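Local coordinates for protein MdcD (Pseudomonas aeruginosa, PDB 5VIP) that probably serves as the beta subunit of a biotin-independent malonate decarboxylase, taking part in the release of carbon dioxide from a malonyl thioester, at residues A71-I76 with R111-L116; D57-A62 with A91-A96; P148-I153 with T234-Y239. One frame throughout, in Å; residues are numbered along the deposited sequence.

Contact 1. Residues A71-I76 with R111-L116; sequences AVLAAI and RALLLL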
ATOM      1  N   ALA B  71     -11.593  15.914 -14.047  1.00 14.03           N
ATOM      2  CA  ALA B  71     -11.099  14.563 -13.834  1.00 12.88           C
ATOM      3  C   ALA B  71      -9.612  14.431 -14.168  1.00 13.73           C
ATOM      4  O   ALA B  71      -9.042  15.218 -14.944  1.00 11.59           O
ATOM      5  CB  ALA B  71     -11.903  13.572 -14.670  1.00 14.14           C
ATOM      6  N   VAL B  72      -8.988  13.434 -13.548  1.00 11.00           N
ATOM      7  CA  VAL B  72      -7.652  13.019 -13.917  1.00 12.75           C
ATOM      8  C   VAL B  72      -7.704  11.501 -14.030  1.00 12.55           C
ATOM      9  O   VAL B  72      -8.440  10.828 -13.301  1.00 11.38           O
ATOM     10  CB  VAL B  72      -6.587  13.472 -12.889  1.00 12.91           C
ATOM     11  CG1 VAL B  72      -6.871  12.884 -11.510  1.00 12.75           C
ATOM     12  CG2 VAL B  72      -5.151  13.108 -13.370  1.00 13.24           C
ATOM     13  N   LEU B  73      -6.952  10.971 -14.977  1.00 11.28           N
ATOM     14  CA  LEU B  73      -6.970   9.552 -15.269  1.00 12.39           C
ATOM     15  C   LEU B  73      -5.525   9.094 -15.282  1.00 12.57           C
ATOM     16  O   LEU B  73      -4.696   9.718 -15.937  1.00 14.97           O
ATOM     17  CB  LEU B  73      -7.659   9.301 -16.625  1.00 14.61           C
ATOM     18  CG  LEU B  73      -8.144   7.916 -17.023  1.00 15.51           C
ATOM     19  CD1 LEU B  73      -9.205   8.018 -18.121  1.00 16.67           C
ATOM     20  CD2 LEU B  73      -6.978   7.061 -17.493  1.00 15.49           C
ATOM     21  N   ALA B  74      -5.197   8.053 -14.519  1.00 11.87           N
ATOM     22  CA  ALA B  74      -3.888   7.438 -14.648  1.00 13.83           C
ATOM     23  C   ALA B  74      -4.090   6.024 -15.157  1.00 15.45           C
ATOM     24  O   ALA B  74      -4.851   5.257 -14.570  1.00 14.81           O
ATOM     25  CB  ALA B  74      -3.121   7.450 -13.302  1.00 12.75           C
ATOM     26  N   ALA B  75      -3.418   5.685 -16.255  1.00 13.25           N
ATOM     27  CA  ALA B  75      -3.549   4.370 -16.867  1.00 12.05           C
ATOM     28  C   ALA B  75      -2.171   3.746 -17.049  1.00 17.64           C
ATOM     29  O   ALA B  75      -1.291   4.344 -17.664  1.00 19.06           O
ATOM     30  CB  ALA B  75      -4.263   4.458 -18.199  1.00 14.41           C
ATOM     31  N   ILE B  76      -1.992   2.544 -16.515  1.00 15.78           N
ATOM     32  CA  ILE B  76      -0.712   1.855 -16.636  1.00 19.06           C
ATOM     33  C   ILE B  76      -0.733   0.990 -17.884  1.00 19.45           C
ATOM     34  O   ILE B  76      -1.712   0.289 -18.156  1.00 19.15           O
ATOM     35  CB  ILE B  76      -0.409   1.005 -15.389  1.00 19.22           C
ATOM     36  CG1 ILE B  76      -0.473   1.892 -14.142  1.00 20.23           C
ATOM     37  CG2 ILE B  76       0.956   0.325 -15.524  1.00 21.06           C
ATOM     38  CD1 ILE B  76      -0.378   1.139 -12.828  1.00 19.93           C
ATOM     39  N   ARG B 111     -12.166  14.351  -9.888  1.00 16.52           N
ATOM     40  CA  ARG B 111     -12.357  12.918  -9.738  1.00 17.96           C
ATOM     41  C   ARG B 111     -11.154  12.186 -10.318  1.00 14.70           C
ATOM     42  O   ARG B 111     -10.680  12.554 -11.378  1.00 15.35           O
ATOM     43  CB  ARG B 111     -13.640  12.482 -10.462  1.00 17.86           C
ATOM     44  CG  ARG B 111     -14.859  13.393 -10.247  1.00 25.35           C
ATOM     45  CD  ARG B 111     -15.871  13.220 -11.360  1.00 25.22           C
ATOM     46  NE  ARG B 111     -17.272  13.308 -10.900  1.00 23.12           N
ATOM     47  CZ  ARG B 111     -18.321  12.954 -11.642  1.00 28.25           C
ATOM     48  NH1 ARG B 111     -18.145  12.480 -12.885  1.00 19.93           N
ATOM     49  NH2 ARG B 111     -19.555  13.052 -11.141  1.00 28.94           N
ATOM     50  N   ALA B 112     -10.668  11.145  -9.645  1.00 14.88           N
ATOM     51  CA  ALA B 112      -9.542  10.376 -10.156  1.00 13.18           C
ATOM     52  C   ALA B 112      -9.976   8.973 -10.570  1.00 12.09           C
ATOM     53  O   ALA B 112     -10.672   8.266  -9.821  1.00 10.25           O
ATOM     54  CB  ALA B 112      -8.408  10.294  -9.109  1.00 10.10           C
ATOM     55  N   LEU B 113      -9.545   8.579 -11.764  1.00 11.39           N
ATOM     56  CA  LEU B 113      -9.863   7.287 -12.350  1.00 11.05           C
ATOM     57  C   LEU B 113      -8.564   6.537 -12.628  1.00 12.38           C
ATOM     58  O   LEU B 113      -7.672   7.054 -13.329  1.00 11.57           O
ATOM     59  CB  LEU B 113     -10.664   7.468 -13.641  1.00 12.90           C
ATOM     60  CG  LEU B 113     -11.005   6.252 -14.500  1.00 12.96           C
ATOM     61  CD1 LEU B 113     -11.858   5.246 -13.716  1.00 11.97           C
ATOM     62  CD2 LEU B 113     -11.736   6.707 -15.741  1.00 10.99           C
ATOM     63  N   LEU B 114      -8.448   5.338 -12.056  1.00 10.51           N
ATOM     64  CA  LEU B 114      -7.224   4.540 -12.172  1.00 11.19           C
ATOM     65  C   LEU B 114      -7.466   3.303 -13.029  1.00 14.58           C
ATOM     66  O   LEU B 114      -8.297   2.463 -12.686  1.00 12.92           O
ATOM     67  CB  LEU B 114      -6.716   4.107 -10.785  1.00 11.16           C
ATOM     68  CG  LEU B 114      -6.432   5.223  -9.784  1.00 13.71           C
ATOM     69  CD1 LEU B 114      -6.004   4.626  -8.426  1.00 10.73           C
ATOM     70  CD2 LEU B 114      -5.338   6.129 -10.342  1.00 15.99           C
ATOM     71  N   LEU B 115      -6.713   3.187 -14.121  1.00 10.98           N
ATOM     72  CA  LEU B 115      -6.745   1.991 -14.956  1.00 13.92           C
ATOM     73  C   LEU B 115      -5.520   1.133 -14.633  1.00 17.09           C
ATOM     74  O   LEU B 115      -4.402   1.415 -15.090  1.00 15.95           O
ATOM     75  CB  LEU B 115      -6.766   2.370 -16.440  1.00 13.00           C
ATOM     76  CG  LEU B 115      -8.126   2.616 -17.113  1.00 21.66           C
ATOM     77  CD1 LEU B 115      -9.137   3.369 -16.247  1.00 17.29           C
ATOM     78  CD2 LEU B 115      -7.953   3.312 -18.459  1.00 12.94           C
ATOM     79  N   LEU B 116      -5.737   0.082 -13.852  1.00 13.72           N
ATOM     80  CA  LEU B 116      -4.634  -0.647 -13.229  1.00 17.82           C
ATOM     81  C   LEU B 116      -4.276  -1.951 -13.936  1.00 24.11           C
ATOM     82  O   LEU B 116      -4.857  -3.002 -13.659  1.00 27.15           O
ATOM     83  CB  LEU B 116      -4.985  -0.933 -11.765  1.00 17.97           C
ATOM     84  CG  LEU B 116      -5.238   0.330 -10.937  1.00 16.90           C
ATOM     85  CD1 LEU B 116      -5.559   0.001  -9.483  1.00 19.34           C
ATOM     86  CD2 LEU B 116      -4.041   1.262 -11.016  1.00 19.49           C
TER
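Strand A71-I76 runs alongside strand R111-L115 in parallel register, their local axes 4.7 Å apart at closest approach and their directions 16° from parallel. At A71 the contact is made by the backbone and CB, both against R111 O. V72 then grips the partner twice, its N donating to R111 O and its O accepting from L113 N, and so straddles A112. Its CG1 occupies the crowded position between backbone N and carbonyl carbon (chi1 60°), where it meets A112 CB at 3.9 Å. L73 turns to the other face; with CG anti to the backbone N it lies beside L113, pointing the same way, and its CD1 reaches L113 CD2 at 3.7 Å while CD2 meets L115 CD2 obliquely. A74 repeats the double grip, N to L113 O and O from L115 N, the latter 2.8 Å with an N-H...O angle of 170°. Its CB meets L114 CD2 at 3.9 Å because the leucine, CG anti to its carbonyl carbon, brings that branch nearer. On the face of L73, A75 CB sits against L115 CB, 3.7 Å away. I76 closes the series: its N donates to L115 O at 3.0 Å, and CD1 crosses L116 CD2 obliquely.

Helix 18-25 covers the face of L73, L113 and L115; helix 87-105 covers that of V72, A74 and A112. The strands and this helix form a beta-alpha-beta unit, in keeping with the ClpP/crotonase clan. All five hydrogen bonds lie nearly along their C=O axes, so directional backbone bonding sets the register, and the N-H and C=O groups that face each other across the strands are paired by these bonds in a largely aliphatic setting.

Contact 2. Residues D57-A62 with A91-A96; sequences DGVVVA and AKIAGA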
ATOM      1  N   ASP B  57       8.045   5.102 -20.164  1.00 48.96           N
ATOM      2  CA  ASP B  57       7.789   5.231 -18.734  1.00 35.67           C
ATOM      3  C   ASP B  57       6.629   4.330 -18.304  1.00 33.63           C
ATOM      4  O   ASP B  57       6.612   3.808 -17.194  1.00 33.63           O
ATOM      5  CB  ASP B  57       7.498   6.680 -18.387  1.00 39.18           C
ATOM      6  CG  ASP B  57       6.208   7.169 -18.997  1.00 38.58           C
ATOM      7  OD1 ASP B  57       6.160   7.377 -20.233  1.00 48.36           O
ATOM      8  OD2 ASP B  57       5.240   7.343 -18.231  1.00 33.15           O
ATOM      9  N   GLY B  58       5.660   4.148 -19.193  1.00 29.51           N
ATOM     10  CA  GLY B  58       4.644   3.133 -18.986  1.00 27.88           C
ATOM     11  C   GLY B  58       3.376   3.561 -18.272  1.00 21.16           C
ATOM     12  O   GLY B  58       2.532   2.718 -17.999  1.00 21.94           O
ATOM     13  N   VAL B  59       3.241   4.848 -17.952  1.00 19.28           N
ATOM     14  CA  VAL B  59       1.975   5.358 -17.406  1.00 19.75           C
ATOM     15  C   VAL B  59       1.477   6.579 -18.176  1.00 18.19           C
ATOM     16  O   VAL B  59       2.249   7.499 -18.465  1.00 19.28           O
ATOM     17  CB  VAL B  59       2.097   5.742 -15.918  1.00 18.18           C
ATOM     18  CG1 VAL B  59       0.758   6.298 -15.404  1.00 21.39           C
ATOM     19  CG2 VAL B  59       2.485   4.525 -15.089  1.00 22.53           C
ATOM     20  N   VAL B  60       0.186   6.570 -18.509  1.00 14.07           N
ATOM     21  CA  VAL B  60      -0.482   7.717 -19.090  1.00 14.86           C
ATOM     22  C   VAL B  60      -1.199   8.502 -17.994  1.00 14.92           C
ATOM     23  O   VAL B  60      -2.029   7.949 -17.276  1.00 16.69           O
ATOM     24  CB  VAL B  60      -1.502   7.290 -20.162  1.00 17.05           C
ATOM     25  CG1 VAL B  60      -2.149   8.526 -20.805  1.00 18.00           C
ATOM     26  CG2 VAL B  60      -0.829   6.418 -21.219  1.00 18.91           C
ATOM     27  N   VAL B  61      -0.860   9.772 -17.833  1.00 14.00           N
ATOM     28  CA  VAL B  61      -1.644  10.627 -16.952  1.00 13.65           C
ATOM     29  C   VAL B  61      -2.345  11.643 -17.829  1.00 17.10           C
ATOM     30  O   VAL B  61      -1.697  12.356 -18.612  1.00 16.41           O
ATOM     31  CB  VAL B  61      -0.790  11.335 -15.891  1.00 14.21           C
ATOM     32  CG1 VAL B  61      -1.603  12.437 -15.219  1.00 16.01           C
ATOM     33  CG2 VAL B  61      -0.292  10.319 -14.866  1.00 16.95           C
ATOM     34  N   ALA B  62      -3.668  11.694 -17.725  1.00 12.64           N
ATOM     35  CA  ALA B  62      -4.434  12.576 -18.598  1.00 15.38           C
ATOM     36  C   ALA B  62      -5.448  13.378 -17.821  1.00 16.78           C
ATOM     37  O   ALA B  62      -6.039  12.885 -16.865  1.00 13.01           O
ATOM     38  CB  ALA B  62      -5.125  11.771 -19.683  1.00 16.13           C
ATOM     39  N   ALA B  91       5.665   8.192  -9.445  1.00 18.07           N
ATOM     40  CA  ALA B  91       5.434   9.585  -9.080  1.00 17.55           C
ATOM     41  C   ALA B  91       4.349  10.239  -9.932  1.00 17.77           C
ATOM     42  O   ALA B  91       3.642  11.144  -9.466  1.00 16.24           O
ATOM     43  CB  ALA B  91       6.724  10.380  -9.188  1.00 18.40           C
ATOM     44  N   LYS B  92       4.227   9.809 -11.184  1.00 15.23           N
ATOM     45  CA  LYS B  92       3.171  10.347 -12.047  1.00 17.66           C
ATOM     46  C   LYS B  92       1.797  10.034 -11.454  1.00 14.94           C
ATOM     47  O   LYS B  92       0.916  10.887 -11.412  1.00 15.81           O
ATOM     48  CB  LYS B  92       3.288   9.780 -13.467  1.00 17.74           C
ATOM     49  CG  LYS B  92       4.419  10.420 -14.279  1.00 17.78           C
ATOM     50  CD  LYS B  92       4.600   9.765 -15.646  1.00 20.37           C
ATOM     51  CE  LYS B  92       3.510  10.188 -16.619  1.00 19.37           C
ATOM     52  NZ  LYS B  92       3.763   9.713 -18.020  1.00 18.94           N
ATOM     53  N   ILE B  93       1.624   8.808 -10.974  1.00 15.31           N
ATOM     54  CA  ILE B  93       0.335   8.413 -10.422  1.00 14.03           C
ATOM     55  C   ILE B  93       0.105   9.115  -9.085  1.00 16.05           C
ATOM     56  O   ILE B  93      -0.946   9.706  -8.871  1.00 15.23           O
ATOM     57  CB  ILE B  93       0.244   6.900 -10.247  1.00 14.90           C
ATOM     58  CG1 ILE B  93       0.423   6.189 -11.603  1.00 15.66           C
ATOM     59  CG2 ILE B  93      -1.104   6.513  -9.605  1.00 15.75           C
ATOM     60  CD1 ILE B  93       0.546   4.673 -11.482  1.00 16.63           C
ATOM     61  N   ALA B  94       1.088   9.040  -8.189  1.00 15.19           N
ATOM     62  CA  ALA B  94       0.973   9.669  -6.872  1.00 12.50           C
ATOM     63  C   ALA B  94       0.715  11.162  -7.000  1.00 17.50           C
ATOM     64  O   ALA B  94      -0.158  11.708  -6.324  1.00 13.60           O
ATOM     65  CB  ALA B  94       2.248   9.411  -6.036  1.00 12.33           C
ATOM     66  N   GLY B  95       1.470  11.822  -7.875  1.00 17.32           N
ATOM     67  CA  GLY B  95       1.343  13.257  -8.044  1.00 15.89           C
ATOM     68  C   GLY B  95       0.008  13.675  -8.629  1.00 15.07           C
ATOM     69  O   GLY B  95      -0.532  14.719  -8.270  1.00 18.04           O
ATOM     70  N   ALA B  96      -0.533  12.862  -9.527  1.00 15.69           N
ATOM     71  CA  ALA B  96      -1.851  13.152 -10.100  1.00 17.23           C
ATOM     72  C   ALA B  96      -2.924  13.080  -9.008  1.00 16.12           C
ATOM     73  O   ALA B  96      -3.802  13.941  -8.930  1.00 15.74           O
ATOM     74  CB  ALA B  96      -2.166  12.189 -11.216  1.00 15.80           C
TER
HETATM   75  O   HOH W   1       1.425  10.847 -19.409  1.00 16.50           O
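The polar part of this contact converges on the ammonium group of K92. Its NZ forms a salt bridge with D57 OD2 at 2.8 Å and donates to V59 O at 2.7 Å, the latter in the carbonyl plane. A bend at chi3 (76°) in an otherwise extended chain accompanies this approach, and a water accepting from both K92 NZ and V61 N adds a third bond at 2.9 Å from NZ. D57 OD2 also accepts from V59 N at 3.2 Å, making an Asx turn; both donors come from above the carboxylate plane. The positive charge would be expected to ease the closeness of the two acceptors D57 OD2 and V59 O, and to stabilise the ionised aspartate.

Apolar contacts extend along the strand. V59 CG1 meets I93 CG1 at 3.8 Å, the side chains crossing at about a right angle. V61 divides its branches: CG2 lies by K92 CB, whereas CG1 reaches A96 CB at 4.0 Å.

Helix 87-105 thus packs on strand 59-66 at 24° between local directions, while I93 and A96 also touch strand 69-76, and I93 meets I136 of helix 126-143.

Contact 3. Residues P148-I153 with T234-Y239; sequences PVVAVI and TSVLAY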
ATOM      1  N   PRO B 148     -14.808   9.784  -4.434  1.00 13.04           N
ATOM      2  CA  PRO B 148     -14.449   8.379  -4.644  1.00 12.15           C
ATOM      3  C   PRO B 148     -13.412   8.239  -5.764  1.00 14.22           C
ATOM      4  O   PRO B 148     -13.490   8.950  -6.764  1.00 14.56           O
ATOM      5  CB  PRO B 148     -15.782   7.738  -5.041  1.00 13.16           C
ATOM      6  CG  PRO B 148     -16.534   8.859  -5.698  1.00 12.94           C
ATOM      7  CD  PRO B 148     -16.189  10.065  -4.866  1.00 13.05           C
ATOM      8  N   VAL B 149     -12.438   7.359  -5.576  1.00 11.43           N
ATOM      9  CA  VAL B 149     -11.547   6.958  -6.659  1.00 10.96           C
ATOM     10  C   VAL B 149     -12.138   5.692  -7.249  1.00 11.72           C
ATOM     11  O   VAL B 149     -12.527   4.782  -6.514  1.00 12.05           O
ATOM     12  CB  VAL B 149     -10.115   6.694  -6.174  1.00 12.50           C
ATOM     13  CG1 VAL B 149      -9.244   6.192  -7.327  1.00 12.81           C
ATOM     14  CG2 VAL B 149      -9.526   7.962  -5.537  1.00 11.39           C
ATOM     15  N   VAL B 150     -12.237   5.642  -8.570  1.00 11.22           N
ATOM     16  CA  VAL B 150     -12.708   4.447  -9.243  1.00  9.80           C
ATOM     17  C   VAL B 150     -11.508   3.748  -9.858  1.00 13.66           C
ATOM     18  O   VAL B 150     -10.704   4.381 -10.531  1.00 12.51           O
ATOM     19  CB  VAL B 150     -13.752   4.777 -10.322  1.00 12.25           C
ATOM     20  CG1 VAL B 150     -14.142   3.524 -11.091  1.00 14.05           C
ATOM     21  CG2 VAL B 150     -14.980   5.435  -9.687  1.00 12.09           C
ATOM     22  N   ALA B 151     -11.392   2.445  -9.601  1.00 13.42           N
ATOM     23  CA  ALA B 151     -10.348   1.620 -10.202  1.00 11.08           C
ATOM     24  C   ALA B 151     -10.966   0.638 -11.174  1.00 12.50           C
ATOM     25  O   ALA B 151     -11.904  -0.078 -10.830  1.00 13.45           O
ATOM     26  CB  ALA B 151      -9.570   0.863  -9.135  1.00 10.69           C
ATOM     27  N   VAL B 152     -10.410   0.598 -12.375  1.00 12.06           N
ATOM     28  CA  VAL B 152     -10.873  -0.291 -13.427  1.00 10.94           C
ATOM     29  C   VAL B 152      -9.747  -1.285 -13.719  1.00 15.91           C
ATOM     30  O   VAL B 152      -8.606  -0.895 -14.006  1.00 14.31           O
ATOM     31  CB  VAL B 152     -11.262   0.498 -14.699  1.00 13.32           C
ATOM     32  CG1 VAL B 152     -11.528  -0.429 -15.862  1.00 14.41           C
ATOM     33  CG2 VAL B 152     -12.494   1.393 -14.403  1.00 12.30           C
ATOM     34  N   ILE B 153     -10.069  -2.566 -13.593  1.00 14.48           N
ATOM     35  CA  ILE B 153      -9.117  -3.641 -13.872  1.00 14.25           C
ATOM     36  C   ILE B 153      -9.734  -4.481 -14.982  1.00 16.85           C
ATOM     37  O   ILE B 153     -10.716  -5.180 -14.755  1.00 21.23           O
ATOM     38  CB  ILE B 153      -8.847  -4.498 -12.630  1.00 17.77           C
ATOM     39  CG1 ILE B 153      -8.432  -3.600 -11.463  1.00 21.49           C
ATOM     40  CG2 ILE B 153      -7.781  -5.543 -12.927  1.00 19.52           C
ATOM     41  CD1 ILE B 153      -8.733  -4.202 -10.128  1.00 27.65           C
ATOM     42  N   THR B 234     -19.942   3.997 -19.114  1.00 13.02           N
ATOM     43  CA  THR B 234     -21.147   4.309 -18.368  1.00 12.90           C
ATOM     44  C   THR B 234     -21.041   3.866 -16.910  1.00 12.84           C
ATOM     45  O   THR B 234     -21.469   4.609 -16.021  1.00 13.49           O
ATOM     46  CB  THR B 234     -22.373   3.677 -19.038  1.00 14.69           C
ATOM     47  OG1 THR B 234     -22.504   4.239 -20.352  1.00 14.31           O
ATOM     48  CG2 THR B 234     -23.640   3.956 -18.226  1.00 15.33           C
ATOM     49  N   SER B 235     -20.468   2.686 -16.647  1.00 12.76           N
ATOM     50  CA  SER B 235     -20.320   2.238 -15.252  1.00 14.30           C
ATOM     51  C   SER B 235     -19.441   3.194 -14.462  1.00 12.84           C
ATOM     52  O   SER B 235     -19.763   3.542 -13.316  1.00 12.63           O
ATOM     53  CB  SER B 235     -19.720   0.820 -15.148  1.00 15.13           C
ATOM     54  OG  SER B 235     -20.449  -0.097 -15.948  1.00 26.31           O
ATOM     55  N   VAL B 236     -18.329   3.610 -15.074  1.00 11.30           N
ATOM     56  CA  VAL B 236     -17.412   4.538 -14.427  1.00 10.79           C
ATOM     57  C   VAL B 236     -18.157   5.811 -14.031  1.00 12.69           C
ATOM     58  O   VAL B 236     -18.059   6.283 -12.881  1.00 12.92           O
ATOM     59  CB  VAL B 236     -16.214   4.877 -15.346  1.00 12.29           C
ATOM     60  CG1 VAL B 236     -15.477   6.103 -14.843  1.00 14.63           C
ATOM     61  CG2 VAL B 236     -15.271   3.673 -15.439  1.00 12.02           C
ATOM     62  N   LEU B 237     -18.928   6.350 -14.969  1.00 10.80           N
ATOM     63  CA  LEU B 237     -19.649   7.588 -14.699  1.00 11.99           C
ATOM     64  C   LEU B 237     -20.715   7.408 -13.592  1.00 14.23           C
ATOM     65  O   LEU B 237     -20.899   8.294 -12.751  1.00 13.01           O
ATOM     66  CB  LEU B 237     -20.308   8.105 -15.974  1.00 11.70           C
ATOM     67  CG  LEU B 237     -19.367   8.627 -17.067  1.00 14.43           C
ATOM     68  CD1 LEU B 237     -20.179   9.202 -18.218  1.00 17.32           C
ATOM     69  CD2 LEU B 237     -18.414   9.672 -16.521  1.00 15.41           C
ATOM     70  N   ALA B 238     -21.397   6.266 -13.591  1.00 12.76           N
ATOM     71  CA  ALA B 238     -22.435   5.998 -12.593  1.00 11.18           C
ATOM     72  C   ALA B 238     -21.819   5.922 -11.204  1.00 13.92           C
ATOM     73  O   ALA B 238     -22.394   6.405 -10.235  1.00 13.15           O
ATOM     74  CB  ALA B 238     -23.181   4.714 -12.915  1.00 12.50           C
ATOM     75  N   TYR B 239     -20.629   5.339 -11.113  1.00 14.47           N
ATOM     76  CA  TYR B 239     -19.978   5.190  -9.817  1.00 16.23           C
ATOM     77  C   TYR B 239     -19.458   6.513  -9.288  1.00 16.33           C
ATOM     78  O   TYR B 239     -19.575   6.768  -8.099  1.00 15.45           O
ATOM     79  CB  TYR B 239     -18.858   4.149  -9.883  1.00 15.39           C
ATOM     80  CG  TYR B 239     -19.410   2.763  -9.648  1.00 13.54           C
ATOM     81  CD1 TYR B 239     -19.804   2.371  -8.383  1.00 15.73           C
ATOM     82  CD2 TYR B 239     -19.603   1.878 -10.704  1.00 16.06           C
ATOM     83  CE1 TYR B 239     -20.332   1.115  -8.150  1.00 18.67           C
ATOM     84  CE2 TYR B 239     -20.141   0.623 -10.487  1.00 17.59           C
ATOM     85  CZ  TYR B 239     -20.503   0.247  -9.206  1.00 20.57           C
ATOM     86  OH  TYR B 239     -21.034  -1.012  -8.984  1.00 21.88           O
TER
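V150 and V152 share one rotamer, CG1 anti to the backbone N (chi1 171° in V152) and CG2 anti to the carbonyl carbon, which turns both methyls of V150 and CG2 of V152 to helix 229-242. V236 has the same arrangement, and its CG2 is the branch that reaches the strand. The tightest meeting is V152 CG2 with V236 CG2 at 3.7 Å, the two side chains crossing at about a right angle. V150 works with both branches: CG2 touches Y239 CB at 4.1 Å, again nearly perpendicular, and CG1 approaches V236 CG2 more loosely at 4.5 Å. Y239 therefore contributes the root of its side chain to the strand. With chi1 at -86° its ring leads away and instead meets the ring of Y172. P148 CG lies 4.4 Å from Y239 O, a marginal contact at the edge of the patch.

The side-chain contacts between the segments are all apolar, and the interface is modest, burying 174 Å² in total. The local axes stay 9.6 Å apart at closest approach, with N-to-C directions 159° apart. L113 of strand 111-115 and L174 of strand 172-176 extend the bed on which V236 and Y239 rest. This is a helix running nearly antiparallel to the strand it covers, on one face of the parallel part of the sheet, the alpha/beta layering seen in the carboxyltransferase domains of the ClpP/crotonase superfamily.

All three contacts share the seven-stranded mixed sheet of the carboxyl transferase domain. Its order 59-66, 69-76, 111-115, 150-153 places contact 1 in the middle. The centre of contact 1 lies about 9 Å from that of contact 2 and about 10 Å from that of contact 3, whereas contacts 2 and 3 are about 18 Å apart, centre to centre, and do not touch. Along the chain, the segments of contacts 1 and 2 alternate, and both contacts close before contact 3 opens. Helices 87-105 and 229-242 cover opposite faces of the sheet, so the central parallel strands lie between helical layers, and segments far apart in sequence meet in one core.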